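Local structure of paenibacillus xanthan lyase (Paenibacillus, 6F2P) at residues A[79-84]-A[135-140]; A[100-105]-A[151-156]; A[819-824]-A[836-841]. The protein cleaves, by elimination, the linkage between the terminal mannose and the glucuronic acid in the side chains of the polysaccharide xanthan. One frame throughout, in Å; residues are numbered along the deposited sequence.

How the contacts relate
Contacts 1 and 2 are neighbours in the N-terminal alpha-helical domain of the polysaccharide lyase family 8 chain, their centres about 12 Å apart. Their segments alternate along the chain: 79-84, 100-105, 135-140 and 151-156 lie on the successive helices 68-85, 95-111, 123-141 and 147-160, so each contact joins a helix to the next but one. The two also touch, with Ile137 CG2 3.7 Å from Leu105 CD1, so the four helices pack as one continuous group. Contact 3 follows much later, in a beta-sandwich, its centre about 74 and 76 Å from theirs: the helical packing and the distant sandwich are separate parts of a long, multidomain chain.

Contact 1. Residues A[79-84]-A[135-140]; sequences DMALAY and NDIVAL
Ala81 meets Ile137 and Leu140 where two near-parallel helices of the lyase's alpha-helical N-terminal domain lie side by side. The segments of helices 68-85 and 123-141 run at 22° to each other with axes 9.3 Å apart, as expected for next-but-one helices in the alpha/alpha toroid of polysaccharide lyase family 8. The small side chain of Ala81 is consistent with the close backbones: its CA and that of Ile137 are 6.2 Å apart.

The tight part belongs to Leu140. Its CG stands anti to the carbonyl carbon (chi1 -61°), and from there the CD1 branch reaches across to the backbone of the partner helix rather than stopping at a side chain. CD1 lies 3.8 Å from Ala81 C while also touching Ala81 CB at 4.0 Å, so one methyl rests on the helix surface at the Ala81-Leu82 peptide. Beside it Ile137 approaches less closely, its CG2 methyl 4.4 Å from Ala81 CB, and leans also on Leu77 of the same partner helix. All three of these residues are buried, and the side chains that meet are all apolar.

The loose side is that of Leu82, which is partly exposed. Its side chain leaves the backbone away from helix 123-141, and Leu140 CD1 passes its CB at 4.3 Å. Leu82 O is hydrogen-bonded to Thr86 OG1, while Thr85 OG1 lies between Ala81 O and Leu82 O; Asp136 OD1 is hydrogen-bonded to Tyr13 OH of helix 4-18. The nearest approach of the whole contact is that same Leu140 CD1 methyl, 3.7 Å from Leu82 N.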
ATOM      1  N   ASP A  79      27.413 -16.365  30.625  1.00 20.51           N
ATOM      2  CA  ASP A  79      28.105 -17.364  29.810  1.00 22.65           C
ATOM      3  C   ASP A  79      28.730 -18.427  30.693  1.00 17.97           C
ATOM      4  O   ASP A  79      28.661 -19.610  30.381  1.00 18.42           O
ATOM      5  CB  ASP A  79      29.178 -16.727  28.920  1.00 21.52           C
ATOM      6  CG  ASP A  79      28.588 -15.939  27.761  1.00 27.38           C
ATOM      7  OD1 ASP A  79      27.411 -16.178  27.414  1.00 25.30           O
ATOM      8  OD2 ASP A  79      29.300 -15.086  27.189  1.00 28.02           O
ATOM      9  N   MET A  80      29.326 -17.991  31.802  1.00 19.22           N
ATOM     10  CA  MET A  80      29.967 -18.894  32.756  1.00 20.54           C
ATOM     11  C   MET A  80      28.922 -19.787  33.419  1.00 18.75           C
ATOM     12  O   MET A  80      29.080 -21.012  33.488  1.00 17.59           O
ATOM     13  CB  MET A  80      30.748 -18.093  33.808  1.00 13.65           C
ATOM     14  CG  MET A  80      31.893 -17.282  33.226  1.00 16.66           C
ATOM     15  SD  MET A  80      32.539 -16.000  34.334  1.00 22.20           S
ATOM     16  CE  MET A  80      33.212 -16.994  35.665  1.00 17.10           C
ATOM     17  N   ALA A  81      27.855 -19.158  33.900  1.00 17.08           N
ATOM     18  CA  ALA A  81      26.720 -19.876  34.471  1.00 16.79           C
ATOM     19  C   ALA A  81      26.159 -20.917  33.494  1.00 16.29           C
ATOM     20  O   ALA A  81      25.758 -22.009  33.899  1.00 18.47           O
ATOM     21  CB  ALA A  81      25.637 -18.888  34.901  1.00 12.17           C
ATOM     22  N   LEU A  82      26.154 -20.581  32.207  1.00 14.87           N
ATOM     23  CA  LEU A  82      25.640 -21.482  31.191  1.00 16.25           C
ATOM     24  C   LEU A  82      26.464 -22.762  31.125  1.00 18.80           C
ATOM     25  O   LEU A  82      25.914 -23.863  31.176  1.00 22.05           O
ATOM     26  CB  LEU A  82      25.606 -20.803  29.818  1.00 19.28           C
ATOM     27  CG  LEU A  82      24.945 -21.591  28.673  1.00 22.29           C
ATOM     28  CD1 LEU A  82      23.503 -21.976  28.995  1.00 18.17           C
ATOM     29  CD2 LEU A  82      24.988 -20.821  27.364  1.00 14.83           C
ATOM     30  N   ALA A  83      27.780 -22.626  31.005  1.00 20.34           N
ATOM     31  CA  ALA A  83      28.643 -23.804  30.963  1.00 23.87           C
ATOM     32  C   ALA A  83      28.532 -24.568  32.276  1.00 20.12           C
ATOM     33  O   ALA A  83      28.521 -25.798  32.292  1.00 16.89           O
ATOM     34  CB  ALA A  83      30.088 -23.421  30.689  1.00 15.33           C
ATOM     35  N   TYR A  84      28.444 -23.823  33.372  1.00 18.55           N
ATOM     36  CA  TYR A  84      28.311 -24.431  34.682  1.00 20.31           C
ATOM     37  C   TYR A  84      27.149 -25.416  34.739  1.00 26.53           C
ATOM     38  O   TYR A  84      27.244 -26.451  35.404  1.00 26.16           O
ATOM     39  CB  TYR A  84      28.137 -23.372  35.767  1.00 18.45           C
ATOM     40  CG  TYR A  84      27.902 -23.988  37.119  1.00 22.72           C
ATOM     41  CD1 TYR A  84      28.938 -24.609  37.803  1.00 27.06           C
ATOM     42  CD2 TYR A  84      26.641 -23.972  37.705  1.00 24.28           C
ATOM     43  CE1 TYR A  84      28.731 -25.189  39.044  1.00 28.41           C
ATOM     44  CE2 TYR A  84      26.424 -24.549  38.944  1.00 31.28           C
ATOM     45  CZ  TYR A  84      27.477 -25.158  39.607  1.00 29.67           C
ATOM     46  OH  TYR A  84      27.279 -25.734  40.835  1.00 36.30           O
ATOM     47  N   ASN A 135      18.437 -12.000  35.300  1.00 14.18           N
ATOM     48  CA  ASN A 135      17.350 -12.978  35.348  1.00 16.03           C
ATOM     49  C   ASN A 135      17.809 -14.346  34.874  1.00 16.47           C
ATOM     50  O   ASN A 135      17.497 -15.372  35.473  1.00 16.89           O
ATOM     51  CB  ASN A 135      16.174 -12.542  34.476  1.00 15.88           C
ATOM     52  CG  ASN A 135      15.210 -11.653  35.208  1.00 18.15           C
ATOM     53  OD1 ASN A 135      15.135 -11.688  36.439  1.00 19.32           O
ATOM     54  ND2 ASN A 135      14.455 -10.841  34.457  1.00 16.21           N
ATOM     55  N   ASP A 136      18.556 -14.354  33.780  1.00 15.96           N
ATOM     56  CA  ASP A 136      18.989 -15.605  33.189  1.00 18.50           C
ATOM     57  C   ASP A 136      19.998 -16.328  34.077  1.00 21.82           C
ATOM     58  O   ASP A 136      19.890 -17.537  34.283  1.00 23.01           O
ATOM     59  CB  ASP A 136      19.544 -15.364  31.785  1.00 20.81           C
ATOM     60  CG  ASP A 136      18.468 -14.921  30.808  1.00 23.56           C
ATOM     61  OD1 ASP A 136      17.285 -14.844  31.216  1.00 21.88           O
ATOM     62  OD2 ASP A 136      18.801 -14.667  29.634  1.00 28.20           O
ATOM     63  N   ILE A 137      20.965 -15.583  34.609  1.00 18.20           N
ATOM     64  CA  ILE A 137      21.926 -16.139  35.543  1.00 15.04           C
ATOM     65  C   ILE A 137      21.205 -16.791  36.709  1.00 17.40           C
ATOM     66  O   ILE A 137      21.411 -17.975  36.990  1.00 16.53           O
ATOM     67  CB  ILE A 137      22.869 -15.063  36.091  1.00 19.17           C
ATOM     68  CG1 ILE A 137      23.733 -14.506  34.962  1.00 17.43           C
ATOM     69  CG2 ILE A 137      23.747 -15.636  37.218  1.00 12.87           C
ATOM     70  CD1 ILE A 137      24.416 -13.214  35.317  1.00 17.13           C
ATOM     71  N   VAL A 138      20.350 -16.018  37.371  1.00 14.56           N
ATOM     72  CA  VAL A 138      19.591 -16.515  38.508  1.00 17.36           C
ATOM     73  C   VAL A 138      18.761 -17.748  38.147  1.00 18.70           C
ATOM     74  O   VAL A 138      18.607 -18.655  38.960  1.00 23.32           O
ATOM     75  CB  VAL A 138      18.693 -15.420  39.099  1.00 18.25           C
ATOM     76  CG1 VAL A 138      17.793 -15.988  40.189  1.00 11.88           C
ATOM     77  CG2 VAL A 138      19.555 -14.285  39.653  1.00 16.08           C
ATOM     78  N   ALA A 139      18.245 -17.801  36.927  1.00 15.60           N
ATOM     79  CA  ALA A 139      17.468 -18.965  36.516  1.00 18.09           C
ATOM     80  C   ALA A 139      18.338 -20.220  36.544  1.00 21.04           C
ATOM     81  O   ALA A 139      17.944 -21.255  37.085  1.00 26.63           O
ATOM     82  CB  ALA A 139      16.856 -18.751  35.134  1.00 15.44           C
ATOM     83  N   LEU A 140      19.534 -20.112  35.981  1.00 17.24           N
ATOM     84  CA  LEU A 140      20.451 -21.240  35.925  1.00 18.68           C
ATOM     85  C   LEU A 140      20.983 -21.628  37.304  1.00 22.67           C
ATOM     86  O   LEU A 140      21.131 -22.807  37.610  1.00 25.04           O
ATOM     87  CB  LEU A 140      21.627 -20.910  35.004  1.00 17.12           C
ATOM     88  CG  LEU A 140      21.291 -20.602  33.548  1.00 16.27           C
ATOM     89  CD1 LEU A 140      22.529 -20.140  32.806  1.00 13.67           C
ATOM     90  CD2 LEU A 140      20.680 -21.822  32.866  1.00 14.59           C
TER

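Contact 2. Residues A[100-105]-A[151-156]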
ATOM      1  N   ASP A 100      33.131 -18.470  41.726  1.00 18.31           N
ATOM      2  CA  ASP A 100      33.505 -17.232  41.053  1.00 18.37           C
ATOM      3  C   ASP A 100      32.290 -16.517  40.470  1.00 24.80           C
ATOM      4  O   ASP A 100      32.200 -15.283  40.513  1.00 23.02           O
ATOM      5  CB  ASP A 100      34.573 -17.485  39.991  1.00 21.78           C
ATOM      6  CG  ASP A 100      35.971 -17.587  40.590  1.00 26.17           C
ATOM      7  OD1 ASP A 100      36.183 -17.014  41.680  1.00 27.31           O
ATOM      8  OD2 ASP A 100      36.848 -18.239  39.978  1.00 25.06           O
ATOM      9  N   ILE A 101      31.350 -17.299  39.948  1.00 21.03           N
ATOM     10  CA  ILE A 101      30.098 -16.748  39.471  1.00 18.03           C
ATOM     11  C   ILE A 101      29.367 -16.044  40.603  1.00 20.19           C
ATOM     12  O   ILE A 101      28.985 -14.877  40.479  1.00 20.40           O
ATOM     13  CB  ILE A 101      29.196 -17.829  38.889  1.00 22.14           C
ATOM     14  CG1 ILE A 101      29.832 -18.406  37.628  1.00 21.49           C
ATOM     15  CG2 ILE A 101      27.847 -17.250  38.550  1.00 18.65           C
ATOM     16  CD1 ILE A 101      29.149 -19.632  37.128  1.00 17.16           C
ATOM     17  N   ILE A 102      29.202 -16.742  41.720  1.00 19.32           N
ATOM     18  CA  ILE A 102      28.390 -16.222  42.816  1.00 19.12           C
ATOM     19  C   ILE A 102      29.016 -15.001  43.478  1.00 22.55           C
ATOM     20  O   ILE A 102      28.314 -14.036  43.820  1.00 17.15           O
ATOM     21  CB  ILE A 102      28.088 -17.304  43.855  1.00 18.12           C
ATOM     22  CG1 ILE A 102      27.302 -18.440  43.194  1.00 15.53           C
ATOM     23  CG2 ILE A 102      27.334 -16.708  45.034  1.00 16.08           C
ATOM     24  CD1 ILE A 102      26.686 -19.417  44.157  1.00 17.30           C
ATOM     25  N   SER A 103      30.337 -15.040  43.644  1.00 25.23           N
ATOM     26  CA  SER A 103      31.072 -13.909  44.198  1.00 17.40           C
ATOM     27  C   SER A 103      30.908 -12.700  43.282  1.00 23.19           C
ATOM     28  O   SER A 103      30.724 -11.572  43.749  1.00 18.91           O
ATOM     29  CB  SER A 103      32.545 -14.257  44.350  1.00 16.58           C
ATOM     30  OG  SER A 103      33.315 -13.093  44.616  1.00 29.63           O
ATOM     31  N   GLY A 104      30.971 -12.949  41.974  1.00 21.00           N
ATOM     32  CA  GLY A 104      30.694 -11.918  40.993  1.00 19.33           C
ATOM     33  C   GLY A 104      29.332 -11.283  41.216  1.00 20.24           C
ATOM     34  O   GLY A 104      29.209 -10.057  41.233  1.00 20.46           O
ATOM     35  N   LEU A 105      28.307 -12.110  41.405  1.00 19.31           N
ATOM     36  CA  LEU A 105      26.950 -11.596  41.609  1.00 21.76           C
ATOM     37  C   LEU A 105      26.855 -10.760  42.882  1.00 21.04           C
ATOM     38  O   LEU A 105      26.245  -9.689  42.900  1.00 22.16           O
ATOM     39  CB  LEU A 105      25.931 -12.737  41.648  1.00 17.95           C
ATOM     40  CG  LEU A 105      25.731 -13.555  40.370  1.00 18.44           C
ATOM     41  CD1 LEU A 105      24.857 -14.764  40.666  1.00 19.67           C
ATOM     42  CD2 LEU A 105      25.119 -12.694  39.262  1.00 16.48           C
ATOM     43  N   SER A 151      16.745 -12.879  46.834  1.00 20.30           N
ATOM     44  CA  SER A 151      16.036 -11.678  47.247  1.00 24.81           C
ATOM     45  C   SER A 151      16.760 -10.399  46.822  1.00 24.45           C
ATOM     46  O   SER A 151      16.148  -9.489  46.264  1.00 25.93           O
ATOM     47  CB  SER A 151      15.853 -11.673  48.758  1.00 26.33           C
ATOM     48  OG  SER A 151      15.901 -10.345  49.245  1.00 34.27           O
ATOM     49  N   ASN A 152      18.060 -10.332  47.101  1.00 24.66           N
ATOM     50  CA  ASN A 152      18.870  -9.167  46.750  1.00 25.97           C
ATOM     51  C   ASN A 152      18.878  -8.895  45.253  1.00 24.19           C
ATOM     52  O   ASN A 152      18.615  -7.770  44.821  1.00 20.03           O
ATOM     53  CB  ASN A 152      20.317  -9.328  47.237  1.00 24.28           C
ATOM     54  CG  ASN A 152      20.459  -9.152  48.743  1.00 24.52           C
ATOM     55  OD1 ASN A 152      19.729  -8.388  49.371  1.00 24.42           O
ATOM     56  ND2 ASN A 152      21.414  -9.858  49.324  1.00 29.01           N
ATOM     57  N   TYR A 153      19.187  -9.925  44.468  1.00 20.12           N
ATOM     58  CA  TYR A 153      19.269  -9.770  43.023  1.00 16.24           C
ATOM     59  C   TYR A 153      17.914  -9.324  42.457  1.00 23.85           C
ATOM     60  O   TYR A 153      17.861  -8.463  41.574  1.00 21.46           O
ATOM     61  CB  TYR A 153      19.721 -11.065  42.346  1.00 15.28           C
ATOM     62  CG  TYR A 153      20.945 -11.721  42.951  1.00 20.66           C
ATOM     63  CD1 TYR A 153      21.882 -10.984  43.674  1.00 26.06           C
ATOM     64  CD2 TYR A 153      21.173 -13.086  42.787  1.00 20.51           C
ATOM     65  CE1 TYR A 153      23.006 -11.593  44.229  1.00 19.34           C
ATOM     66  CE2 TYR A 153      22.294 -13.701  43.332  1.00 19.15           C
ATOM     67  CZ  TYR A 153      23.203 -12.947  44.052  1.00 23.60           C
ATOM     68  OH  TYR A 153      24.312 -13.547  44.600  1.00 20.64           O
ATOM     69  N   MET A 154      16.822  -9.895  42.970  1.00 22.03           N
ATOM     70  CA  MET A 154      15.488  -9.532  42.487  1.00 20.89           C
ATOM     71  C   MET A 154      15.106  -8.125  42.926  1.00 18.83           C
ATOM     72  O   MET A 154      14.485  -7.380  42.170  1.00 20.91           O
ATOM     73  CB  MET A 154      14.427 -10.536  42.937  1.00 17.42           C
ATOM     74  CG  MET A 154      14.538 -11.906  42.273  1.00 19.87           C
ATOM     75  SD  MET A 154      14.446 -11.881  40.465  1.00 21.93           S
ATOM     76  CE  MET A 154      16.159 -12.165  40.012  1.00 20.50           C
ATOM     77  N   ALA A 155      15.498  -7.756  44.139  1.00 18.60           N
ATOM     78  CA  ALA A 155      15.210  -6.422  44.653  1.00 20.69           C
ATOM     79  C   ALA A 155      15.833  -5.359  43.764  1.00 19.89           C
ATOM     80  O   ALA A 155      15.285  -4.266  43.600  1.00 23.81           O
ATOM     81  CB  ALA A 155      15.708  -6.278  46.079  1.00 18.14           C
ATOM     82  N   ALA A 156      16.978  -5.688  43.182  1.00 15.91           N
ATOM     83  CA  ALA A 156      17.645  -4.769  42.280  1.00 16.49           C
ATOM     84  C   ALA A 156      16.836  -4.605  40.997  1.00 18.82           C
ATOM     85  O   ALA A 156      16.638  -3.490  40.515  1.00 15.92           O
ATOM     86  CB  ALA A 156      19.036  -5.256  41.974  1.00 16.67           C
TER
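Between 100-105 and 151-156 the nearest CA atoms, those of Leu105 and Tyr153, are 8.0 Å apart, a separation that leaves the bridging to side chains. Tyr153 does most of it. With its CG anti to the carbonyl carbon (chi1 -49°), the ring extends from helix 147-160 toward helix 95-111, and its phenol end meets the root of Leu105: CB is 3.6 Å from Tyr153 CZ. Further along the same leucine, CD1 lies 3.8 Å from Tyr153 CE2. The two side chains cross at about a right angle, and Leu105 CB meets the ring obliquely. Ile102 adds a marginal touch, its CG2 4.4 Å from Tyr153 OH.

Around the pair, Leu105 also packs on Leu134 and Tyr74, while Tyr153 rests against Val138 of helix 123-141. The hydroxyl is hydrogen-bonded to OD1 of Asp106, the residue just after Leu105. A phenylalanine in place of Tyr153, lacking the oxygen that touches Leu105 CB, would probably leave Asp106 OD1 without its hydroxyl mate. The chemistry is therefore two-sided: the ring supplies apolar contact to the buried leucine, while its one polar atom finds a partner on the helix it reaches.

Contact 3. Residues A[819-824]-A[836-841]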
ATOM      1  N   TYR A 819     -25.529  21.350 -13.738  1.00 29.59           N
ATOM      2  CA  TYR A 819     -26.448  21.420 -12.614  1.00 25.06           C
ATOM      3  C   TYR A 819     -26.327  22.731 -11.849  1.00 34.99           C
ATOM      4  O   TYR A 819     -25.239  23.292 -11.686  1.00 32.22           O
ATOM      5  CB  TYR A 819     -26.234  20.238 -11.658  1.00 22.87           C
ATOM      6  CG  TYR A 819     -26.406  18.882 -12.301  1.00 25.80           C
ATOM      7  CD1 TYR A 819     -27.668  18.328 -12.480  1.00 26.95           C
ATOM      8  CD2 TYR A 819     -25.308  18.155 -12.733  1.00 22.63           C
ATOM      9  CE1 TYR A 819     -27.827  17.090 -13.071  1.00 24.84           C
ATOM     10  CE2 TYR A 819     -25.457  16.914 -13.326  1.00 20.51           C
ATOM     11  CZ  TYR A 819     -26.714  16.387 -13.492  1.00 23.93           C
ATOM     12  OH  TYR A 819     -26.854  15.150 -14.083  1.00 29.53           O
ATOM     13  N   ASP A 820     -27.471  23.218 -11.391  1.00 37.82           N
ATOM     14  CA  ASP A 820     -27.520  24.339 -10.476  1.00 32.39           C
ATOM     15  C   ASP A 820     -27.201  23.781  -9.082  1.00 33.11           C
ATOM     16  O   ASP A 820     -27.843  22.834  -8.623  1.00 29.61           O
ATOM     17  CB  ASP A 820     -28.921  24.951 -10.531  1.00 36.20           C
ATOM     18  CG  ASP A 820     -28.976  26.342  -9.954  1.00 50.90           C
ATOM     19  OD1 ASP A 820     -27.911  26.985  -9.843  1.00 49.56           O
ATOM     20  OD2 ASP A 820     -30.093  26.793  -9.621  1.00 58.82           O
ATOM     21  N   VAL A 821     -26.190  24.336  -8.421  1.00 35.56           N
ATOM     22  CA  VAL A 821     -25.768  23.800  -7.129  1.00 28.04           C
ATOM     23  C   VAL A 821     -26.406  24.524  -5.950  1.00 28.83           C
ATOM     24  O   VAL A 821     -26.177  25.713  -5.745  1.00 34.19           O
ATOM     25  CB  VAL A 821     -24.248  23.834  -6.967  1.00 23.32           C
ATOM     26  CG1 VAL A 821     -23.856  23.271  -5.606  1.00 22.22           C
ATOM     27  CG2 VAL A 821     -23.595  23.039  -8.077  1.00 20.99           C
ATOM     28  N   LYS A 822     -27.203  23.790  -5.178  1.00 24.71           N
ATOM     29  CA  LYS A 822     -27.889  24.336  -4.013  1.00 25.02           C
ATOM     30  C   LYS A 822     -27.392  23.705  -2.708  1.00 29.17           C
ATOM     31  O   LYS A 822     -26.948  22.555  -2.681  1.00 28.09           O
ATOM     32  CB  LYS A 822     -29.402  24.125  -4.142  1.00 25.86           C
ATOM     33  CG  LYS A 822     -30.014  24.727  -5.396  1.00 33.33           C
ATOM     34  CD  LYS A 822     -31.543  24.683  -5.380  1.00 33.69           C
ATOM     35  CE  LYS A 822     -32.119  25.603  -6.452  1.00 34.94           C
ATOM     36  NZ  LYS A 822     -33.611  25.603  -6.515  1.00 35.43           N
ATOM     37  N   SER A 823     -27.469  24.456  -1.620  1.00 26.40           N
ATOM     38  CA  SER A 823     -27.143  23.897  -0.316  1.00 27.08           C
ATOM     39  C   SER A 823     -28.201  24.296   0.697  1.00 24.00           C
ATOM     40  O   SER A 823     -28.714  25.413   0.657  1.00 28.66           O
ATOM     41  CB  SER A 823     -25.759  24.358   0.148  1.00 26.69           C
ATOM     42  OG  SER A 823     -25.731  25.756   0.360  1.00 33.68           O
ATOM     43  N   ARG A 824     -28.550  23.373   1.585  1.00 24.49           N
ATOM     44  CA  ARG A 824     -29.518  23.659   2.636  1.00 29.01           C
ATOM     45  C   ARG A 824     -28.760  23.979   3.911  1.00 25.89           C
ATOM     46  O   ARG A 824     -27.972  23.169   4.390  1.00 27.98           O
ATOM     47  CB  ARG A 824     -30.481  22.487   2.852  1.00 24.87           C
ATOM     48  CG  ARG A 824     -31.612  22.776   3.822  1.00 26.47           C
ATOM     49  CD  ARG A 824     -32.579  21.600   3.918  1.00 31.94           C
ATOM     50  NE  ARG A 824     -33.931  22.017   4.288  1.00 41.12           N
ATOM     51  CZ  ARG A 824     -34.483  21.812   5.479  1.00 41.78           C
ATOM     52  NH1 ARG A 824     -33.810  21.187   6.432  1.00 36.06           N
ATOM     53  NH2 ARG A 824     -35.719  22.228   5.718  1.00 46.97           N
ATOM     54  N   LEU A 836     -18.495  28.979  -2.683  1.00 27.58           N
ATOM     55  CA  LEU A 836     -18.370  27.621  -3.194  1.00 25.52           C
ATOM     56  C   LEU A 836     -17.449  27.567  -4.408  1.00 29.18           C
ATOM     57  O   LEU A 836     -17.517  28.420  -5.298  1.00 32.49           O
ATOM     58  CB  LEU A 836     -19.739  27.067  -3.577  1.00 25.05           C
ATOM     59  CG  LEU A 836     -19.735  25.731  -4.321  1.00 22.67           C
ATOM     60  CD1 LEU A 836     -19.406  24.581  -3.372  1.00 21.70           C
ATOM     61  CD2 LEU A 836     -21.060  25.501  -5.011  1.00 22.28           C
ATOM     62  N   SER A 837     -16.576  26.567  -4.431  1.00 26.01           N
ATOM     63  CA  SER A 837     -15.783  26.278  -5.615  1.00 25.03           C
ATOM     64  C   SER A 837     -15.909  24.794  -5.923  1.00 25.34           C
ATOM     65  O   SER A 837     -16.139  23.985  -5.025  1.00 24.55           O
ATOM     66  CB  SER A 837     -14.312  26.665  -5.419  1.00 27.22           C
ATOM     67  OG  SER A 837     -13.681  25.886  -4.413  1.00 26.83           O
ATOM     68  N   ILE A 838     -15.786  24.437  -7.195  1.00 23.27           N
ATOM     69  CA  ILE A 838     -15.779  23.039  -7.585  1.00 22.65           C
ATOM     70  C   ILE A 838     -14.543  22.821  -8.423  1.00 25.99           C
ATOM     71  O   ILE A 838     -14.320  23.533  -9.401  1.00 27.21           O
ATOM     72  CB  ILE A 838     -17.029  22.660  -8.406  1.00 29.05           C
ATOM     73  CG1 ILE A 838     -18.293  22.819  -7.561  1.00 27.42           C
ATOM     74  CG2 ILE A 838     -16.923  21.235  -8.916  1.00 22.76           C
ATOM     75  CD1 ILE A 838     -19.573  22.707  -8.350  1.00 23.10           C
ATOM     76  N   ASN A 839     -13.729  21.849  -8.027  1.00 29.26           N
ATOM     77  CA  ASN A 839     -12.513  21.521  -8.761  1.00 29.39           C
ATOM     78  C   ASN A 839     -11.589  22.715  -9.015  1.00 29.45           C
ATOM     79  O   ASN A 839     -10.888  22.758 -10.027  1.00 32.96           O
ATOM     80  CB  ASN A 839     -12.859  20.820 -10.078  1.00 23.30           C
ATOM     81  CG  ASN A 839     -13.208  19.361  -9.882  1.00 27.35           C
ATOM     82  OD1 ASN A 839     -13.620  18.946  -8.796  1.00 29.59           O
ATOM     83  ND2 ASN A 839     -13.023  18.566 -10.926  1.00 26.35           N
ATOM     84  N   GLY A 840     -11.600  23.682  -8.098  1.00 26.98           N
ATOM     85  CA  GLY A 840     -10.722  24.836  -8.191  1.00 29.53           C
ATOM     86  C   GLY A 840     -11.341  26.052  -8.865  1.00 35.27           C
ATOM     87  O   GLY A 840     -10.718  27.112  -8.949  1.00 34.73           O
ATOM     88  N   THR A 841     -12.570  25.891  -9.346  1.00 32.09           N
ATOM     89  CA  THR A 841     -13.305  26.964 -10.001  1.00 29.23           C
ATOM     90  C   THR A 841     -14.405  27.459  -9.068  1.00 32.45           C
ATOM     91  O   THR A 841     -15.262  26.675  -8.659  1.00 36.69           O
ATOM     92  CB  THR A 841     -13.980  26.442 -11.291  1.00 33.70           C
ATOM     93  OG1 THR A 841     -12.995  25.887 -12.171  1.00 25.48           O
ATOM     94  CG2 THR A 841     -14.747  27.551 -12.001  1.00 29.33           C
TER
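Both methyls of Val821 are engaged in the interior of a calcium-binding beta-sandwich, one by Leu836 and one by Ile838, and the direct contact is purely apolar. The nearest CA atoms, those of Val821 and Leu836, are 9.2 Å apart, a spacing that fits strands in two facing sheets rather than paired neighbours. CG1 of Val821, set anti to the backbone N (chi1 180°), meets Leu836 CD2 at 3.6 Å, the two side chains crossing at about a right angle. CG2 turns instead to the far end of Ile838, 4.0 Å from its CD1. All three side chains are buried.

Within 836-841 backbone hydrogen bonds close a turn. Ile838 N donates to Thr841 O (2.7 Å) and Thr841 N to Ile838 O (2.9 Å), with Asn839 and Gly840 at the corners of a type I' turn. This beta hairpin with a two-residue loop links strand 832-838 to strand 841-848, and Gly840, with phi 94°, has a backbone shape that a side chain would hinder.

Among charged groups, Arg824 NH1 forms a salt bridge with Asp894, itself a ligand of a calcium ion.

In the surrounding sandwich, strand 817-826 runs antiparallel between 857-867 and 891-900, whereas 832-838 lies between 871-882 and 841-848 in the other sheet. Phe875 of strand 871-882 also touches Val821, and Val843 of strand 841-848 packs on both Leu836 and Ile838.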